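Metal-independent carbonic anhydrase (PDB 7C5W) catalyses the hydration of carbon dioxide to bicarbonate without any metal cofactor, working as a homotetramer built from two dimers. Local coordinates at residues Val41-Thr46 and Ala53-Leu58; Val74-Thr79 and Ala92-Tyr97; Pro78-Ser83 and Ser172-Glu177; Ala96-Asp101 and Gly110-Ser115. All coordinates share one frame; numbering follows the deposited sequence.

Overall arrangement
Interactions 2, 3 and 4 are mostly buried and each contains a bicarbonate-binding residue (Thr79 and Tyr97 in 2, Thr79 in 3, Tyr97 in 4), whereas interaction 1, a pairing of two helices, is partly exposed. Interactions 2 and 4 use the same helix, 91-99, and meet at Tyr97; interactions 2 and 3 share Pro78 and Thr79 and reach neighbouring strands of one sheet. Interaction 1 is largely apolar, with no hydrogen bond between its helices; interaction 2 relies on rings; interaction 3 joins two hydroxyls beside a pair of leucines near the second subunit; interaction 4 adds two backbone hydrogen bonds at the end of a helix. Interactions 1 and 4 touch through Ser44 and Ala112, which joins helix 26-50 to the loop of interaction 4.

Interaction 1 of 4, residues Val41-Thr46 and Ala53-Leu58; sequences VAISTT and ASAKAL
Leu58 reaches from one helix into the groove between Ala42, Ile43 and Thr46 of the other. Its CD2 methyl comes to 3.2 Å from the Ala42 carbonyl oxygen O, a tight approach, and also touches Thr46 OG1. With CG anti to the backbone N (chi1 179°), the branch point of Leu58 lies 4.1 Å from Ile43 CG1, and the two side chains cross obliquely. At the other end of the contact Thr46 sends its CG2 methyl across to the backbone of the facing helix, 3.6 Å from Ala55 N, and to Ser54 CB. On the other flank of the interface, the small Ala55 suits the place where the backbones come nearest: its CB sits 3.8 Å from Ile43 O and packs against Ile43 CG2.

Behind this first shell, the Thr46 hydroxyl is held within its own helix. OG1 donates to Ala42 O at 2.9 Å, nearly along the C=O axis, which fixes the side chain with CG2 facing Ser54 and Ala55. Threonine thus serves both its own helix and the interface.

The short helical segments run antiparallel at 163° with axes 8.5 Å apart, making a helical hairpin of helices 26-50 and 52-66. Ile43 also packs on Ala59 and Val62 of helix 52-66, while Val41 and Thr45 turn to Val119 and Arg117 of strand 116-128.

Interaction 2 of 4, residues Val74-Thr79 and Ala92-Tyr97; sequences VLFKPT and AGALAY
Pro78 meets Tyr97 with an edge of its ring, CB over the centre of the face, and this is where the contact is tightest. Pro78 CB sits almost on the normal of the Tyr97 ring, 12° off it, in a CH-pi contact; the closest pair is Pro78 CB and Tyr97 CE1 at 3.3 Å. The next atom of the same proline, CG, stands 3.6 Å above the centre of the Phe76 ring. Proline suits the place because its rigid ring presents CB to one aromatic face and the adjacent CG to the other, filling the corner between them, and has no polar end to bury.

The two aromatic rings also meet each other. Phe76 turns an edge toward the face of Tyr97, offset, with centroids 6.0 Å apart and planes at 81°; its CZ is 4.2 Å from Tyr97 CD2. Tyr97 CG is anti to the backbone N (chi1 172°), which starts the side chain from the helix toward the strand.

Packing is looser on either flank, although it stays buried. One turn before Tyr97, Ala94 CB approaches the rim of Phe76, 4.0 Å from CD2 and near the ring plane. At the other end Tyr97 OH is 3.7 Å from Thr79 CB, and no hydrogen bond joins the two residues: Tyr97 OH has a weak one with Leu80 N, and the Thr79 hydroxyl bonds to Ser172. Leu95, partly exposed, points away and packs on helix 52-66.

Thr79 and Tyr97 both bind hydrogencarbonate, which is consistent with the aromatic-proline cluster backing one side of the metal-free active site.

Interaction 3 of 4, residues Pro78-Ser83 and Ser172-Glu177; sequences PTLAIS and SSLPYE
At the bicarbonate site a type I beta turn, Pro78 to Ala81, meets the end of a sheet strand, where Thr79 and Ser172 join hydroxyl to hydroxyl. Thr79 OG1 and Ser172 OG are 2.7 Å apart in a hydrogen bond that either could donate. Ser172 OG is anti to its backbone N (chi1 -158°), which brings it to the threonine. The backbones are close as well: a CA-H...O contact runs from Thr79 CA to Ser172 O at 3.4 Å, with 145° at the hydrogen.

The other branch of Thr79 does apolar work. Its CG2 methyl meets Leu174 CD2 at 3.7 Å, the two side chains crossing at about a right angle. Leu80, next in the turn, places CD2 at 3.9 Å from Leu174 CD1, again roughly at a right angle. Leu174 therefore gives one methyl to each neighbour. Threonine suits its position because one branch is polar for the serine and the other is a methyl for the leucine, while serine is small enough to let the turn approach the strand.

The surroundings are polar and partly intersubunit. Ser172 OG is also bonded to Lys153 NZ, whose charge may polarise the hydroxyl pair, while Lys77 NZ binds the serine carbonyl. Tyr176 of the second subunit packs on both Leu80 and Leu174, and His171 NE2 of that subunit bonds Ser173 OG.

Ser172 probably helps orient the bicarbonate-binding Thr79, as a second-shell residue would, in this part of the pocket beside the contact with the second subunit.

Interaction 4 of 4, residues Ala96-Asp101 and Gly110-Ser115; sequences AYFVGD and GFALSS
Segment 110-115 comes back against the end of helix 91-99, with CA atoms of Val99 and Gly110 only 3.9 Å apart, and two successive amides bond to two successive helix carbonyls. Phe111 N donates to Tyr97 O at 2.9 Å, nearly straight at 167°, and Ala112 N to Phe98 O at 2.8 Å; each uses an in-plane lone pair. Gly110 suits this approach because a CB would clash with Val99 C, and its backbone angles favour glycine too.

Among the side chains, Phe111 and Tyr97 run alongside in the same direction; the two planes are within 21° of parallel, but one is displaced so far that little of the rings overlaps. Phe111 CB covers a Tyr97 face, 3.5 Å from CE2, on the side opposite Pro78. Tyr97 OH in turn stands over the Phe111 ring toward its rim, 3.3 Å from CG. The bicarbonate-binding tyrosine is thus held from both faces. Ala112 CB fits against Phe98 CB at 4.1 Å, and Leu113 CD1 rests 3.7 Å from Val99 O.

Beyond these, Ala112 packs on Leu40 and Ile43 of helix 26-50 and its O accepts from Ser44 OG, while Phe111 O bonds Trp116 NE1 at the start of strand 116-128.

Interaction 1 of 4, residues Val41-Thr46 and Ala53-Leu58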
loop_
_atom_site.group_PDB
_atom_site.type_symbol
_atom_site.label_atom_id
_atom_site.label_comp_id
_atom_site.label_asym_id
_atom_site.label_seq_id
_atom_site.Cartn_x
_atom_site.Cartn_y
_atom_site.Cartn_z
ATOM N N VAL A 41 -22.151 -13.048 18.147
ATOM C CA VAL A 41 -22.643 -13.640 19.423
ATOM C C VAL A 41 -23.475 -12.594 20.177
ATOM O O VAL A 41 -24.533 -12.966 20.695
ATOM C CB VAL A 41 -21.471 -14.175 20.267
ATOM C CG1 VAL A 41 -21.880 -14.460 21.705
ATOM C CG2 VAL A 41 -20.852 -15.407 19.626
ATOM N N ALA A 42 -23.028 -11.336 20.221
ATOM C CA ALA A 42 -23.714 -10.225 20.921
ATOM C C ALA A 42 -25.063 -9.916 20.251
ATOM O O ALA A 42 -26.001 -9.524 20.974
ATOM C CB ALA A 42 -22.830 -9.007 20.956
ATOM N N ILE A 43 -25.161 -10.064 18.923
ATOM C CA ILE A 43 -26.434 -9.875 18.166
ATOM C C ILE A 43 -27.352 -11.066 18.457
ATOM O O ILE A 43 -28.567 -10.865 18.617
ATOM C CB ILE A 43 -26.180 -9.727 16.653
ATOM C CG1 ILE A 43 -25.371 -8.471 16.321
ATOM C CG2 ILE A 43 -27.496 -9.758 15.892
ATOM C CD1 ILE A 43 -24.663 -8.537 14.984
ATOM N N SER A 44 -26.780 -12.267 18.503
ATOM C CA SER A 44 -27.514 -13.548 18.637
ATOM C C SER A 44 -28.167 -13.611 20.021
ATOM O O SER A 44 -29.378 -13.880 20.078
ATOM C CB SER A 44 -26.598 -14.715 18.385
ATOM O OG SER A 44 -27.303 -15.801 17.811
ATOM N N THR A 45 -27.407 -13.351 21.089
ATOM C CA THR A 45 -27.910 -13.380 22.491
ATOM C C THR A 45 -28.963 -12.278 22.654
ATOM O O THR A 45 -30.022 -12.576 23.236
ATOM C CB THR A 45 -26.796 -13.267 23.546
ATOM O OG1 THR A 45 -26.362 -11.909 23.635
ATOM C CG2 THR A 45 -25.613 -14.167 23.265
ATOM N N THR A 46 -28.700 -11.076 22.132
ATOM C CA THR A 46 -29.594 -9.890 22.256
ATOM C C THR A 46 -30.972 -10.191 21.638
ATOM O O THR A 46 -31.957 -9.591 22.097
ATOM C CB THR A 46 -28.954 -8.637 21.645
ATOM O OG1 THR A 46 -27.957 -8.180 22.556
ATOM C CG2 THR A 46 -29.938 -7.514 21.391
ATOM N N ALA A 53 -36.191 -6.256 17.401
ATOM C CA ALA A 53 -35.912 -4.805 17.303
ATOM C C ALA A 53 -34.526 -4.505 17.883
ATOM O O ALA A 53 -33.774 -3.729 17.258
ATOM C CB ALA A 53 -36.992 -4.022 18.011
ATOM N N SER A 54 -34.221 -5.075 19.051
ATOM C CA SER A 54 -32.969 -4.827 19.812
ATOM C C SER A 54 -31.780 -5.376 19.021
ATOM O O SER A 54 -30.780 -4.642 18.876
ATOM C CB SER A 54 -33.027 -5.437 21.188
ATOM O OG SER A 54 -32.889 -4.441 22.191
ATOM N N ALA A 55 -31.908 -6.618 18.538
ATOM C CA ALA A 55 -30.927 -7.300 17.664
ATOM C C ALA A 55 -30.636 -6.450 16.418
ATOM O O ALA A 55 -29.438 -6.299 16.100
ATOM C CB ALA A 55 -31.425 -8.670 17.295
ATOM N N LYS A 56 -31.677 -5.918 15.758
ATOM C CA LYS A 56 -31.562 -5.107 14.512
ATOM C C LYS A 56 -30.714 -3.863 14.813
ATOM O O LYS A 56 -29.755 -3.610 14.069
ATOM C CB LYS A 56 -32.936 -4.726 13.941
ATOM N N ALA A 57 -31.035 -3.133 15.882
ATOM C CA ALA A 57 -30.363 -1.864 16.246
ATOM C C ALA A 57 -28.897 -2.164 16.563
ATOM O O ALA A 57 -28.034 -1.318 16.271
ATOM C CB ALA A 57 -31.054 -1.200 17.412
ATOM N N LEU A 58 -28.633 -3.332 17.145
ATOM C CA LEU A 58 -27.260 -3.735 17.525
ATOM C C LEU A 58 -26.500 -4.135 16.256
ATOM O O LEU A 58 -25.355 -3.699 16.113
ATOM C CB LEU A 58 -27.300 -4.884 18.532
ATOM C CG LEU A 58 -25.924 -5.387 18.965
ATOM C CD1 LEU A 58 -25.049 -4.247 19.432
ATOM C CD2 LEU A 58 -26.022 -6.420 20.066
#

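Interaction 2 of 4, residues Val74-Thr79 and Ala92-Tyr97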
loop_
_atom_site.group_PDB
_atom_site.type_symbol
_atom_site.label_atom_id
_atom_site.label_comp_id
_atom_site.label_asym_id
_atom_site.label_seq_id
_atom_site.Cartn_x
_atom_site.Cartn_y
_atom_site.Cartn_z
ATOM N N VAL A 74 -18.822 -3.127 -0.268
ATOM C CA VAL A 74 -18.049 -4.186 0.436
ATOM C C VAL A 74 -18.201 -5.484 -0.360
ATOM O O VAL A 74 -19.325 -5.768 -0.828
ATOM C CB VAL A 74 -18.524 -4.354 1.885
ATOM C CG1 VAL A 74 -17.844 -5.542 2.552
ATOM C CG2 VAL A 74 -18.314 -3.075 2.681
ATOM N N LEU A 75 -17.106 -6.226 -0.523
ATOM C CA LEU A 75 -17.106 -7.525 -1.239
ATOM C C LEU A 75 -17.518 -8.622 -0.246
ATOM O O LEU A 75 -16.638 -9.336 0.296
ATOM C CB LEU A 75 -15.725 -7.762 -1.848
ATOM C CG LEU A 75 -15.385 -6.925 -3.083
ATOM C CD1 LEU A 75 -15.523 -5.433 -2.814
ATOM C CD2 LEU A 75 -13.976 -7.252 -3.560
ATOM N N PHE A 76 -18.831 -8.729 -0.011
ATOM C CA PHE A 76 -19.450 -9.629 0.993
ATOM C C PHE A 76 -20.256 -10.718 0.277
ATOM O O PHE A 76 -21.347 -10.429 -0.280
ATOM C CB PHE A 76 -20.303 -8.809 1.961
ATOM C CG PHE A 76 -20.854 -9.571 3.137
ATOM C CD1 PHE A 76 -20.271 -10.757 3.555
ATOM C CD2 PHE A 76 -21.935 -9.075 3.855
ATOM C CE1 PHE A 76 -20.776 -11.445 4.649
ATOM C CE2 PHE A 76 -22.436 -9.767 4.946
ATOM C CZ PHE A 76 -21.855 -10.946 5.345
ATOM N N LYS A 77 -19.721 -11.939 0.261
ATOM C CA LYS A 77 -20.480 -13.145 -0.162
ATOM C C LYS A 77 -20.738 -13.974 1.089
ATOM O O LYS A 77 -19.867 -14.723 1.534
ATOM C CB LYS A 77 -19.750 -13.916 -1.264
ATOM C CG LYS A 77 -20.567 -15.050 -1.876
ATOM C CD LYS A 77 -20.296 -16.378 -1.209
ATOM C CE LYS A 77 -21.519 -17.231 -0.965
ATOM N NZ LYS A 77 -21.242 -18.258 0.066
ATOM N N PRO A 78 -21.925 -13.810 1.722
ATOM C CA PRO A 78 -22.263 -14.527 2.955
ATOM C C PRO A 78 -22.421 -16.044 2.751
ATOM O O PRO A 78 -22.703 -16.471 1.643
ATOM C CB PRO A 78 -23.594 -13.896 3.391
ATOM C CG PRO A 78 -23.675 -12.598 2.615
ATOM C CD PRO A 78 -22.995 -12.901 1.299
ATOM N N THR A 79 -22.213 -16.827 3.814
ATOM C CA THR A 79 -22.297 -18.315 3.796
ATOM C C THR A 79 -23.608 -18.756 3.128
ATOM O O THR A 79 -23.522 -19.491 2.120
ATOM C CB THR A 79 -22.208 -18.918 5.203
ATOM O OG1 THR A 79 -21.191 -18.251 5.952
ATOM C CG2 THR A 79 -21.920 -20.401 5.171
ATOM N N ALA A 92 -27.630 -2.373 3.605
ATOM C CA ALA A 92 -28.961 -3.006 3.742
ATOM C C ALA A 92 -28.832 -4.505 3.468
ATOM O O ALA A 92 -29.452 -5.303 4.200
ATOM C CB ALA A 92 -29.945 -2.356 2.801
ATOM N N GLY A 93 -28.065 -4.877 2.440
ATOM C CA GLY A 93 -27.807 -6.290 2.094
ATOM C C GLY A 93 -27.210 -7.045 3.273
ATOM O O GLY A 93 -27.645 -8.189 3.539
ATOM N N ALA A 94 -26.256 -6.422 3.975
ATOM C CA ALA A 94 -25.493 -7.035 5.091
ATOM C C ALA A 94 -26.421 -7.198 6.299
ATOM O O ALA A 94 -26.482 -8.309 6.843
ATOM C CB ALA A 94 -24.273 -6.202 5.420
ATOM N N LEU A 95 -27.105 -6.122 6.692
ATOM C CA LEU A 95 -28.113 -6.123 7.783
ATOM C C LEU A 95 -29.138 -7.239 7.536
ATOM O O LEU A 95 -29.331 -8.107 8.425
ATOM C CB LEU A 95 -28.796 -4.754 7.812
ATOM C CG LEU A 95 -29.732 -4.524 8.992
ATOM C CD1 LEU A 95 -28.991 -4.716 10.308
ATOM C CD2 LEU A 95 -30.356 -3.138 8.915
ATOM N N ALA A 96 -29.760 -7.218 6.359
ATOM C CA ALA A 96 -30.795 -8.185 5.945
ATOM C C ALA A 96 -30.254 -9.604 6.163
ATOM O O ALA A 96 -30.965 -10.438 6.743
ATOM C CB ALA A 96 -31.170 -7.934 4.510
ATOM N N TYR A 97 -29.029 -9.886 5.722
ATOM C CA TYR A 97 -28.457 -11.250 5.819
ATOM C C TYR A 97 -28.472 -11.700 7.282
ATOM O O TYR A 97 -28.804 -12.870 7.550
ATOM C CB TYR A 97 -27.039 -11.328 5.253
ATOM C CG TYR A 97 -26.385 -12.654 5.534
ATOM C CD1 TYR A 97 -26.752 -13.788 4.831
ATOM C CD2 TYR A 97 -25.453 -12.795 6.552
ATOM C CE1 TYR A 97 -26.189 -15.023 5.109
ATOM C CE2 TYR A 97 -24.872 -14.021 6.836
ATOM C CZ TYR A 97 -25.239 -15.139 6.109
ATOM O OH TYR A 97 -24.672 -16.353 6.369
#

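Interaction 3 of 4, residues Pro78-Ser83 and Ser172-Glu177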
loop_
_atom_site.group_PDB
_atom_site.type_symbol
_atom_site.label_atom_id
_atom_site.label_comp_id
_atom_site.label_asym_id
_atom_site.label_seq_id
_atom_site.Cartn_x
_atom_site.Cartn_y
_atom_site.Cartn_z
ATOM N N PRO A 78 -21.925 -13.810 1.722
ATOM C CA PRO A 78 -22.263 -14.527 2.955
ATOM C C PRO A 78 -22.421 -16.044 2.751
ATOM O O PRO A 78 -22.703 -16.471 1.643
ATOM C CB PRO A 78 -23.594 -13.896 3.391
ATOM C CG PRO A 78 -23.675 -12.598 2.615
ATOM C CD PRO A 78 -22.995 -12.901 1.299
ATOM N N THR A 79 -22.213 -16.827 3.814
ATOM C CA THR A 79 -22.297 -18.315 3.796
ATOM C C THR A 79 -23.608 -18.756 3.128
ATOM O O THR A 79 -23.522 -19.491 2.120
ATOM C CB THR A 79 -22.208 -18.918 5.203
ATOM O OG1 THR A 79 -21.191 -18.251 5.952
ATOM C CG2 THR A 79 -21.920 -20.401 5.171
ATOM N N LEU A 80 -24.761 -18.309 3.653
ATOM C CA LEU A 80 -26.103 -18.881 3.337
ATOM C C LEU A 80 -26.938 -17.903 2.502
ATOM O O LEU A 80 -28.166 -17.926 2.664
ATOM C CB LEU A 80 -26.833 -19.214 4.644
ATOM C CG LEU A 80 -26.180 -20.282 5.520
ATOM C CD1 LEU A 80 -27.111 -20.716 6.639
ATOM C CD2 LEU A 80 -25.765 -21.477 4.685
ATOM N N ALA A 81 -26.307 -17.103 1.636
ATOM C CA ALA A 81 -26.970 -16.135 0.728
ATOM C C ALA A 81 -27.408 -16.849 -0.557
ATOM O O ALA A 81 -26.558 -17.535 -1.139
ATOM C CB ALA A 81 -26.022 -14.998 0.430
ATOM N N ILE A 82 -28.670 -16.675 -0.988
ATOM C CA ILE A 82 -29.307 -17.449 -2.107
ATOM C C ILE A 82 -29.027 -16.774 -3.465
ATOM O O ILE A 82 -28.995 -15.529 -3.532
ATOM C CB ILE A 82 -30.818 -17.643 -1.857
ATOM N N SER A 83 -28.937 -17.591 -4.523
ATOM C CA SER A 83 -28.171 -17.368 -5.785
ATOM C C SER A 83 -28.613 -16.130 -6.570
ATOM O O SER A 83 -27.887 -15.699 -7.462
ATOM C CB SER A 83 -28.225 -18.597 -6.665
ATOM N N SER A 172 -17.525 -16.193 2.670
ATOM C CA SER A 172 -17.815 -17.354 3.553
ATOM C C SER A 172 -18.513 -18.442 2.731
ATOM O O SER A 172 -19.436 -18.098 1.978
ATOM C CB SER A 172 -18.651 -16.919 4.728
ATOM O OG SER A 172 -18.530 -17.832 5.806
ATOM N N SER A 173 -18.073 -19.694 2.858
ATOM C CA SER A 173 -18.612 -20.858 2.112
ATOM C C SER A 173 -18.648 -22.109 3.005
ATOM O O SER A 173 -17.681 -22.350 3.794
ATOM C CB SER A 173 -17.816 -21.105 0.853
ATOM O OG SER A 173 -16.450 -21.387 1.146
ATOM N N LEU A 174 -19.719 -22.896 2.870
ATOM C CA LEU A 174 -19.819 -24.238 3.490
ATOM C C LEU A 174 -18.759 -25.129 2.852
ATOM O O LEU A 174 -18.542 -25.064 1.645
ATOM C CB LEU A 174 -21.229 -24.800 3.281
ATOM C CG LEU A 174 -22.343 -24.061 4.023
ATOM C CD1 LEU A 174 -23.702 -24.625 3.637
ATOM C CD2 LEU A 174 -22.137 -24.125 5.529
ATOM N N PRO A 175 -18.049 -25.960 3.645
ATOM C CA PRO A 175 -17.065 -26.884 3.084
ATOM C C PRO A 175 -17.700 -27.762 1.993
ATOM O O PRO A 175 -18.765 -28.303 2.226
ATOM C CB PRO A 175 -16.615 -27.699 4.309
ATOM C CG PRO A 175 -16.883 -26.776 5.495
ATOM C CD PRO A 175 -18.141 -26.030 5.111
ATOM N N TYR A 176 -17.061 -27.866 0.827
ATOM C CA TYR A 176 -17.527 -28.720 -0.296
ATOM C C TYR A 176 -17.646 -30.166 0.197
ATOM O O TYR A 176 -16.686 -30.661 0.808
ATOM C CB TYR A 176 -16.591 -28.634 -1.501
ATOM C CG TYR A 176 -16.950 -29.582 -2.617
ATOM C CD1 TYR A 176 -18.217 -29.570 -3.178
ATOM C CD2 TYR A 176 -16.032 -30.495 -3.111
ATOM C CE1 TYR A 176 -18.564 -30.437 -4.202
ATOM C CE2 TYR A 176 -16.359 -31.364 -4.139
ATOM C CZ TYR A 176 -17.631 -31.336 -4.686
ATOM O OH TYR A 176 -17.968 -32.191 -5.693
ATOM N N GLU A 177 -18.812 -30.783 -0.032
ATOM C CA GLU A 177 -19.124 -32.202 0.303
ATOM C C GLU A 177 -19.412 -32.963 -1.004
ATOM O O GLU A 177 -20.373 -32.583 -1.722
ATOM C CB GLU A 177 -20.291 -32.263 1.294
#

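Interaction 4 of 4, residues Ala96-Asp101 and Gly110-Ser115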
loop_
_atom_site.group_PDB
_atom_site.type_symbol
_atom_site.label_atom_id
_atom_site.label_comp_id
_atom_site.label_asym_id
_atom_site.label_seq_id
_atom_site.Cartn_x
_atom_site.Cartn_y
_atom_site.Cartn_z
ATOM N N ALA A 96 -29.760 -7.218 6.359
ATOM C CA ALA A 96 -30.795 -8.185 5.945
ATOM C C ALA A 96 -30.254 -9.604 6.163
ATOM O O ALA A 96 -30.965 -10.438 6.743
ATOM C CB ALA A 96 -31.170 -7.934 4.510
ATOM N N TYR A 97 -29.029 -9.886 5.722
ATOM C CA TYR A 97 -28.457 -11.250 5.819
ATOM C C TYR A 97 -28.472 -11.700 7.282
ATOM O O TYR A 97 -28.804 -12.870 7.550
ATOM C CB TYR A 97 -27.039 -11.328 5.253
ATOM C CG TYR A 97 -26.385 -12.654 5.534
ATOM C CD1 TYR A 97 -26.752 -13.788 4.831
ATOM C CD2 TYR A 97 -25.453 -12.795 6.552
ATOM C CE1 TYR A 97 -26.189 -15.023 5.109
ATOM C CE2 TYR A 97 -24.872 -14.021 6.836
ATOM C CZ TYR A 97 -25.239 -15.139 6.109
ATOM O OH TYR A 97 -24.672 -16.353 6.369
ATOM N N PHE A 98 -28.111 -10.803 8.198
ATOM C CA PHE A 98 -27.848 -11.137 9.622
ATOM C C PHE A 98 -29.157 -11.253 10.411
ATOM O O PHE A 98 -29.250 -12.188 11.237
ATOM C CB PHE A 98 -26.869 -10.134 10.236
ATOM C CG PHE A 98 -25.435 -10.407 9.856
ATOM C CD1 PHE A 98 -24.844 -11.620 10.169
ATOM C CD2 PHE A 98 -24.695 -9.473 9.150
ATOM C CE1 PHE A 98 -23.539 -11.886 9.800
ATOM C CE2 PHE A 98 -23.389 -9.743 8.781
ATOM C CZ PHE A 98 -22.814 -10.945 9.110
ATOM N N VAL A 99 -30.124 -10.367 10.150
ATOM C CA VAL A 99 -31.327 -10.172 11.015
ATOM C C VAL A 99 -32.629 -10.268 10.202
ATOM O O VAL A 99 -33.689 -10.178 10.818
ATOM C CB VAL A 99 -31.245 -8.824 11.756
ATOM C CG1 VAL A 99 -30.026 -8.735 12.653
ATOM C CG2 VAL A 99 -31.289 -7.648 10.798
ATOM N N GLY A 100 -32.566 -10.428 8.880
ATOM C CA GLY A 100 -33.753 -10.466 7.997
ATOM C C GLY A 100 -34.559 -9.176 8.057
ATOM O O GLY A 100 -33.945 -8.091 8.138
ATOM N N ASP A 101 -35.891 -9.287 7.999
ATOM C CA ASP A 101 -36.834 -8.157 8.234
ATOM C C ASP A 101 -36.718 -7.132 7.094
ATOM O O ASP A 101 -36.829 -5.920 7.369
ATOM C CB ASP A 101 -36.552 -7.510 9.593
ATOM C CG ASP A 101 -37.632 -6.561 10.081
ATOM O OD1 ASP A 101 -38.823 -6.874 9.866
ATOM O OD2 ASP A 101 -37.271 -5.512 10.667
ATOM N N GLY A 110 -32.482 -14.426 8.732
ATOM C CA GLY A 110 -31.487 -13.790 9.621
ATOM C C GLY A 110 -30.502 -14.809 10.164
ATOM O O GLY A 110 -30.894 -15.622 11.014
ATOM N N PHE A 111 -29.260 -14.777 9.684
ATOM C CA PHE A 111 -28.202 -15.759 10.032
ATOM C C PHE A 111 -27.845 -15.642 11.521
ATOM O O PHE A 111 -27.671 -16.692 12.178
ATOM C CB PHE A 111 -26.975 -15.552 9.144
ATOM C CG PHE A 111 -25.828 -16.473 9.466
ATOM C CD1 PHE A 111 -25.881 -17.815 9.117
ATOM C CD2 PHE A 111 -24.709 -16.003 10.138
ATOM C CE1 PHE A 111 -24.832 -18.667 9.428
ATOM C CE2 PHE A 111 -23.664 -16.856 10.449
ATOM C CZ PHE A 111 -23.726 -18.184 10.089
ATOM N N ALA A 112 -27.770 -14.411 12.037
ATOM C CA ALA A 112 -27.289 -14.080 13.402
ATOM C C ALA A 112 -28.306 -14.510 14.460
ATOM O O ALA A 112 -27.970 -14.396 15.658
ATOM C CB ALA A 112 -27.016 -12.601 13.517
ATOM N N LEU A 113 -29.492 -14.968 14.038
ATOM C CA LEU A 113 -30.654 -15.219 14.933
ATOM C C LEU A 113 -30.800 -16.711 15.258
ATOM O O LEU A 113 -31.916 -17.093 15.606
ATOM C CB LEU A 113 -31.923 -14.706 14.246
ATOM C CG LEU A 113 -31.890 -13.246 13.803
ATOM C CD1 LEU A 113 -33.281 -12.771 13.402
ATOM C CD2 LEU A 113 -31.322 -12.365 14.901
ATOM N N SER A 114 -29.734 -17.513 15.147
ATOM C CA SER A 114 -29.740 -18.977 15.421
ATOM C C SER A 114 -29.164 -19.274 16.811
ATOM O O SER A 114 -28.698 -20.411 17.017
ATOM C CB SER A 114 -28.989 -19.751 14.368
ATOM O OG SER A 114 -29.686 -19.759 13.134
ATOM N N SER A 115 -29.203 -18.306 17.732
ATOM C CA SER A 115 -28.785 -18.497 19.145
ATOM C C SER A 115 -27.310 -18.941 19.196
ATOM O O SER A 115 -27.007 -20.010 19.794
ATOM C CB SER A 115 -29.709 -19.490 19.826
#